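Side-chain contacts in fructose-bisphosphate aldolase (Thermus caldophilus, PDB 2FJK), which is a class II fructose-bisphosphate aldolase, an enzyme of the TIM-barrel superfamily, here a four-chain assembly modelled with 1,3-dihydroxyacetonephosphate: residues F22-N26 against M27-Q31; T61-V64 against V65-Q69; A287-E290 against V291-R295. All coordinates share one frame; numbering follows the deposited sequence.

Interaction 1 of 3, residues F22-N26 against M27-Q31; sequences FNTNN and MEFTQ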
# COMPACT_ATOMS: atom_id res chain seq x y z
N PHE A 22 8.10 20.84 6.18
CA PHE A 22 8.86 21.09 4.97
C PHE A 22 8.09 20.71 3.72
O PHE A 22 7.55 19.60 3.61
CB PHE A 22 10.18 20.32 5.02
CG PHE A 22 11.00 20.60 6.25
CD1 PHE A 22 10.74 19.94 7.44
CD2 PHE A 22 12.03 21.54 6.22
CE1 PHE A 22 11.49 20.20 8.59
CE2 PHE A 22 12.79 21.81 7.36
CZ PHE A 22 12.51 21.14 8.55
N ASN A 23 8.05 21.64 2.77
CA ASN A 23 7.34 21.42 1.52
C ASN A 23 8.10 20.48 0.62
O ASN A 23 9.32 20.53 0.54
CB ASN A 23 7.12 22.76 0.81
CG ASN A 23 6.10 23.61 1.51
OD1 ASN A 23 4.89 23.46 1.31
ND2 ASN A 23 6.58 24.49 2.38
N THR A 24 7.35 19.60 -0.05
CA THR A 24 7.93 18.62 -0.96
C THR A 24 7.12 18.61 -2.23
O THR A 24 5.92 18.85 -2.19
CB THR A 24 7.82 17.19 -0.42
OG1 THR A 24 8.16 17.16 0.96
CG2 THR A 24 8.74 16.28 -1.22
N ASN A 25 7.77 18.30 -3.33
CA ASN A 25 7.10 18.23 -4.62
C ASN A 25 7.45 16.97 -5.41
O ASN A 25 6.84 16.67 -6.43
CB ASN A 25 7.41 19.50 -5.42
CG ASN A 25 6.54 20.67 -4.99
OD1 ASN A 25 5.41 20.81 -5.45
ND2 ASN A 25 7.05 21.50 -4.08
N ASN A 26 8.44 16.21 -4.93
CA ASN A 26 8.80 14.97 -5.61
C ASN A 26 9.53 13.99 -4.70
O ASN A 26 9.49 14.12 -3.46
CB ASN A 26 9.65 15.27 -6.87
CG ASN A 26 11.01 15.87 -6.55
OD1 ASN A 26 11.39 16.00 -5.39
ND2 ASN A 26 11.74 16.24 -7.58
N MSE A 27 10.16 12.99 -5.31
CA MSE A 27 10.88 11.98 -4.55
C MSE A 27 12.10 12.55 -3.82
O MSE A 27 12.22 12.42 -2.61
CB MSE A 27 11.35 10.85 -5.47
CG MSE A 27 11.90 9.64 -4.71
SE MSE A 27 12.68 8.35 -5.93
CE MSE A 27 11.10 8.01 -7.01
N GLU A 28 13.00 13.18 -4.56
CA GLU A 28 14.22 13.74 -3.96
C GLU A 28 14.00 14.61 -2.72
O GLU A 28 14.75 14.50 -1.74
CB GLU A 28 15.01 14.53 -5.00
CG GLU A 28 15.79 13.64 -5.99
CD GLU A 28 14.98 13.23 -7.22
OE1 GLU A 28 13.73 13.33 -7.18
OE2 GLU A 28 15.60 12.81 -8.22
N PHE A 29 12.99 15.47 -2.75
CA PHE A 29 12.72 16.32 -1.60
C PHE A 29 12.18 15.51 -0.44
O PHE A 29 12.52 15.76 0.72
CB PHE A 29 11.72 17.43 -1.92
CG PHE A 29 12.31 18.62 -2.63
CD1 PHE A 29 12.70 18.55 -3.96
CD2 PHE A 29 12.46 19.83 -1.95
CE1 PHE A 29 13.22 19.65 -4.61
CE2 PHE A 29 12.99 20.94 -2.60
CZ PHE A 29 13.37 20.85 -3.92
N THR A 30 11.35 14.51 -0.74
CA THR A 30 10.77 13.71 0.33
C THR A 30 11.83 12.88 1.04
O THR A 30 11.79 12.73 2.26
CB THR A 30 9.68 12.76 -0.18
OG1 THR A 30 8.73 13.49 -0.95
CG2 THR A 30 8.97 12.13 1.01
N GLN A 31 12.77 12.34 0.28
CA GLN A 31 13.84 11.54 0.85
C GLN A 31 14.73 12.39 1.75
O GLN A 31 15.06 11.99 2.87
CB GLN A 31 14.70 10.94 -0.26
CG GLN A 31 13.94 10.05 -1.22
CD GLN A 31 14.83 9.51 -2.32
OE1 GLN A 31 15.46 10.28 -3.06
NE2 GLN A 31 14.90 8.20 -2.43
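Asn26 and Phe29 meet at the N-cap of helix 27-38, at the strand-to-helix turn of a beta-alpha-beta unit that runs from strand 19-23 to strand 44-47 in the barrel. The capping bond joins Phe29 N to Asn26 OD1 at 3.1 Å. It is nearly straight, with an N-H...O angle of 170°, and the donor approaches close to the C=O direction but somewhat tilted from the amide plane. Asn26 reaches forward to the first turn because its CG stands between the backbone N and the carbonyl carbon (chi1 66°). The same OD1 lies at the edge of the Phe29 ring, near its plane, 3.2 Å from CD1, while the amide and ring planes are 52° apart. The main-chain O of Asn26 opens the helical bonding with a weak bond from Thr30 N at 3.3 Å. On the preceding side, Thr24 CG2 lies close to Phe29 CB, though its modelled place is doubtful, and Asn23 O lies obliquely to the ring, 4.1 Å from Phe29 CD2. The Asn23 side chain itself borders the bound 1,3-dihydroxyacetonephosphate at about 4 Å; outside the two segments, the Phe29 ring meets that of Phe260. Glu28 OE1 comes 3.5 Å from Asn26 ND2, but the polar end of Glu28 bonds chiefly to Tyr55 of the second subunit. Asn26 ND2 donates to Glu28 OE2 of that subunit, and the reciprocal bond is formed as well. Both ends of the buried Asn26 amide are therefore engaged, which fixes its rotation: the oxygen takes up a helix N-H and the nitrogen faces a carboxylate across the interface. The start of the helix and these donors would together be expected to favour a charged Glu28.

Interaction 2 of 3, residues T61-V64 against V65-Q69; sequences TRMV and VALAQ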
# COMPACT_ATOMS: atom_id res chain seq x y z
N THR A 61 1.41 11.88 -3.55
CA THR A 61 0.60 11.66 -2.36
C THR A 61 0.73 10.25 -1.82
O THR A 61 0.84 10.06 -0.61
CB THR A 61 -0.90 11.97 -2.60
OG1 THR A 61 -1.37 11.26 -3.76
CG2 THR A 61 -1.11 13.46 -2.79
N ARG A 62 0.70 9.26 -2.71
CA ARG A 62 0.81 7.86 -2.29
C ARG A 62 2.16 7.59 -1.66
O ARG A 62 2.25 6.92 -0.63
CB ARG A 62 0.62 6.92 -3.49
CG ARG A 62 -0.73 7.02 -4.23
CD ARG A 62 -1.91 6.72 -3.32
NE ARG A 62 -1.91 7.61 -2.16
CZ ARG A 62 -2.74 7.51 -1.13
NH1 ARG A 62 -3.67 6.55 -1.10
NH2 ARG A 62 -2.64 8.36 -0.12
N MSE A 63 3.21 8.13 -2.27
CA MSE A 63 4.56 7.95 -1.77
C MSE A 63 4.78 8.62 -0.40
O MSE A 63 5.38 8.03 0.49
CB MSE A 63 5.57 8.52 -2.77
CG MSE A 63 7.00 8.41 -2.29
SE MSE A 63 8.23 9.36 -3.40
CE MSE A 63 8.85 7.93 -4.49
N VAL A 64 4.30 9.85 -0.25
CA VAL A 64 4.46 10.57 1.00
C VAL A 64 3.77 9.87 2.18
O VAL A 64 4.35 9.76 3.27
CB VAL A 64 3.96 12.03 0.86
CG1 VAL A 64 3.96 12.72 2.20
CG2 VAL A 64 4.87 12.79 -0.09
N VAL A 65 2.54 9.40 1.99
CA VAL A 65 1.83 8.70 3.06
C VAL A 65 2.65 7.46 3.38
O VAL A 65 3.01 7.23 4.54
CB VAL A 65 0.40 8.29 2.62
CG1 VAL A 65 -0.34 7.64 3.80
CG2 VAL A 65 -0.36 9.51 2.12
N ALA A 66 2.95 6.66 2.37
CA ALA A 66 3.80 5.49 2.58
C ALA A 66 5.08 6.24 2.92
O ALA A 66 5.13 7.45 2.77
CB ALA A 66 3.95 4.69 1.29
N LEU A 67 6.12 5.57 3.37
CA LEU A 67 7.33 6.31 3.76
C LEU A 67 7.06 7.02 5.08
O LEU A 67 7.81 6.84 6.03
CB LEU A 67 7.74 7.33 2.69
CG LEU A 67 8.41 6.79 1.41
CD1 LEU A 67 9.09 7.94 0.69
CD2 LEU A 67 9.43 5.73 1.75
N ALA A 68 6.01 7.82 5.16
CA ALA A 68 5.68 8.49 6.42
C ALA A 68 5.40 7.38 7.43
O ALA A 68 5.88 7.40 8.57
CB ALA A 68 4.44 9.38 6.28
N GLN A 69 4.61 6.41 6.99
CA GLN A 69 4.25 5.25 7.81
C GLN A 69 5.52 4.48 8.17
O GLN A 69 5.78 4.21 9.34
CB GLN A 69 3.31 4.32 7.03
CG GLN A 69 2.19 5.05 6.30
CD GLN A 69 1.35 4.13 5.42
OE1 GLN A 69 1.87 3.32 4.65
NE2 GLN A 69 0.03 4.26 5.53
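Val65 lies one turn beyond Thr61 in helix 50-68, the crossover helix of the beta-alpha-beta unit that joins strand 44-47 to strand 75-78 in the TIM barrel. Its CB sits 3.7 Å from Thr61 O, the carbonyl that also accepts the Val65 N-H at 3.2 Å with an N-H...O angle of 168°. One residue further, Ala66 N donates to Arg62 O at 3.1 Å, a bond of ordinary helix geometry. The Ala66 carbonyl then crowds Met63 O too closely to be trusted, so the backbone path into Leu67 is doubtful. With that caution, the Met63 side chain crosses that of Leu67 at a slant, Met63 CG lying 3.7 Å from Leu67 CD1; Met63 also packs on Met63 of the second subunit.

From CB the Val65 side chain forks. CG1 points away from the backbone N (chi1 -176°), which turns CG2 back along the helix until it is 3.0 Å from Thr61 O. Outside the segments Val65 packs on Leu2, and Arg62 has a long, weak ion pair with Glu94. The arginine folds at chi2 and chi3, so that its end doubles back beside Val65 and the two side chains point the same way. Val65 CG2 thereby has Arg62 NH2 at 3.4 Å, the methyl placed obliquely to the guanidinium.

Interaction 3 of 3, residues A287-E290 against V291-R295; sequences AVKE and VVKSR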
# COMPACT_ATOMS: atom_id res chain seq x y z
N ALA A 287 21.91 18.75 -0.60
CA ALA A 287 21.94 20.09 -0.03
C ALA A 287 20.64 20.39 0.69
O ALA A 287 20.63 21.14 1.67
CB ALA A 287 22.19 21.14 -1.11
N VAL A 288 19.54 19.81 0.21
CA VAL A 288 18.26 20.05 0.86
C VAL A 288 18.24 19.37 2.21
O VAL A 288 17.76 19.92 3.20
CB VAL A 288 17.08 19.51 0.02
CG1 VAL A 288 15.81 19.51 0.86
CG2 VAL A 288 16.89 20.37 -1.23
N LYS A 289 18.77 18.15 2.25
CA LYS A 289 18.83 17.38 3.48
C LYS A 289 19.61 18.15 4.54
O LYS A 289 19.20 18.22 5.69
CB LYS A 289 19.50 16.03 3.21
CG LYS A 289 19.64 15.13 4.41
CD LYS A 289 20.31 13.83 3.97
CE LYS A 289 20.72 12.97 5.16
NZ LYS A 289 21.27 11.67 4.69
N GLU A 290 20.74 18.73 4.13
CA GLU A 290 21.56 19.49 5.06
C GLU A 290 20.82 20.72 5.57
O GLU A 290 20.95 21.10 6.73
CB GLU A 290 22.88 19.90 4.41
CG GLU A 290 23.79 18.71 4.08
CD GLU A 290 24.01 17.80 5.28
OE1 GLU A 290 24.52 18.28 6.32
OE2 GLU A 290 23.66 16.61 5.20
N VAL A 291 20.02 21.33 4.69
CA VAL A 291 19.26 22.51 5.08
C VAL A 291 18.25 22.09 6.12
O VAL A 291 18.11 22.74 7.17
CB VAL A 291 18.50 23.13 3.88
CG1 VAL A 291 17.45 24.13 4.39
CG2 VAL A 291 19.48 23.82 2.95
N VAL A 292 17.54 21.00 5.85
CA VAL A 292 16.53 20.52 6.78
C VAL A 292 17.14 20.25 8.16
O VAL A 292 16.57 20.63 9.18
CB VAL A 292 15.85 19.24 6.27
CG1 VAL A 292 14.86 18.72 7.33
CG2 VAL A 292 15.12 19.53 4.96
N LYS A 293 18.30 19.59 8.17
CA LYS A 293 18.98 19.27 9.42
C LYS A 293 19.25 20.51 10.24
O LYS A 293 18.82 20.60 11.39
CB LYS A 293 20.29 18.51 9.13
CG LYS A 293 20.07 17.05 8.78
CD LYS A 293 21.31 16.38 8.22
CE LYS A 293 22.48 16.42 9.20
NZ LYS A 293 23.73 15.92 8.56
N SER A 294 19.94 21.49 9.66
CA SER A 294 20.24 22.71 10.41
C SER A 294 18.93 23.36 10.87
O SER A 294 18.85 23.93 11.97
CB SER A 294 21.06 23.69 9.56
OG SER A 294 20.39 24.08 8.37
N ARG A 295 17.90 23.26 10.04
CA ARG A 295 16.59 23.80 10.36
C ARG A 295 16.08 23.16 11.65
O ARG A 295 15.57 23.83 12.55
CB ARG A 295 15.62 23.48 9.22
CG ARG A 295 14.53 24.48 9.03
CD ARG A 295 15.10 25.85 8.75
NE ARG A 295 14.02 26.80 8.53
CZ ARG A 295 14.13 28.10 8.71
NH1 ARG A 295 15.27 28.64 9.13
NH2 ARG A 295 13.08 28.87 8.49
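Glu290 and Lys293 form a salt bridge three residues apart on one helix, their chains side by side and pointing the same way. Lys293 NZ stands almost evenly between the two carboxylate oxygens, 3.3 Å from Glu290 OE1 and 3.4 Å from Glu290 OE2, and both bonds are weak. The ammonium arrives there through a bend at chi3 (59°) that turns CE and NZ toward the carboxylate; Lys293 CD already lies 3.8 Å from Glu290 OE2. A second, apolar contact joins Val288 CG1 to Val292 CG2 at 4.2 Å, the two valines slanting across each other.

Beneath these side chains run the i to i+4 bonds that set their spacing. Val292 N donates to Val288 O at 2.9 Å, and Ser294 N donates to Glu290 O with an N-H...O angle of 178°. The stretch belongs to helix 277-299, the last helix of this TIM-barrel protein, lying against helices 27-38 and 254-270 and reaching strand 19-23. Val288 and Val292 are buried, the first on Phe260 and Ala32 and the second on Ala36 and Phe22, while the partly exposed Val291 lies on Leu256 and Ala259. One turn before Arg295, Val291 O is held by two donors, Ser294 OG at 2.9 Å and Arg295 N at 2.9 Å.

Further out, charge is shared with helix 27-38 and its end. Lys289, extended throughout, makes salt bridges to Glu39 and Glu35, while Lys293, besides Glu290, has a long, weak ion pair with Glu39. Lys289 NZ and Lys293 NZ stay 6.3 Å apart, and the acidic groups close by would be expected to ease their mutual repulsion. Arg295 turns away from the segment 287-290, and its NE donates to OG1 of Thr252, which belongs to the 1,3-dihydroxyacetonephosphate pocket.

In the fold
Helix 27-38 is common ground for all three contacts. Interaction 1 caps its start and is wholly buried, touching both of the others. Met27 CE meets Met63 CE of interaction 2 at 3.4 Å, and Phe22 CZ meets Val292 CG1 of interaction 3 at 3.6 Å. Interactions 2 and 3, with centres about 20 Å apart, do not touch: one lies in a crossover helix, the other in the last helix. Chemistry follows place. Interaction 1 relies on a buried amide cap at a subunit interface. Interaction 2, also buried but with some partly exposed residues, relies on helical backbone bonds and apolar side chains that also pack on the second subunit. The partly buried interaction 3, which no other chain touches, combines two buried valines with a salt bridge.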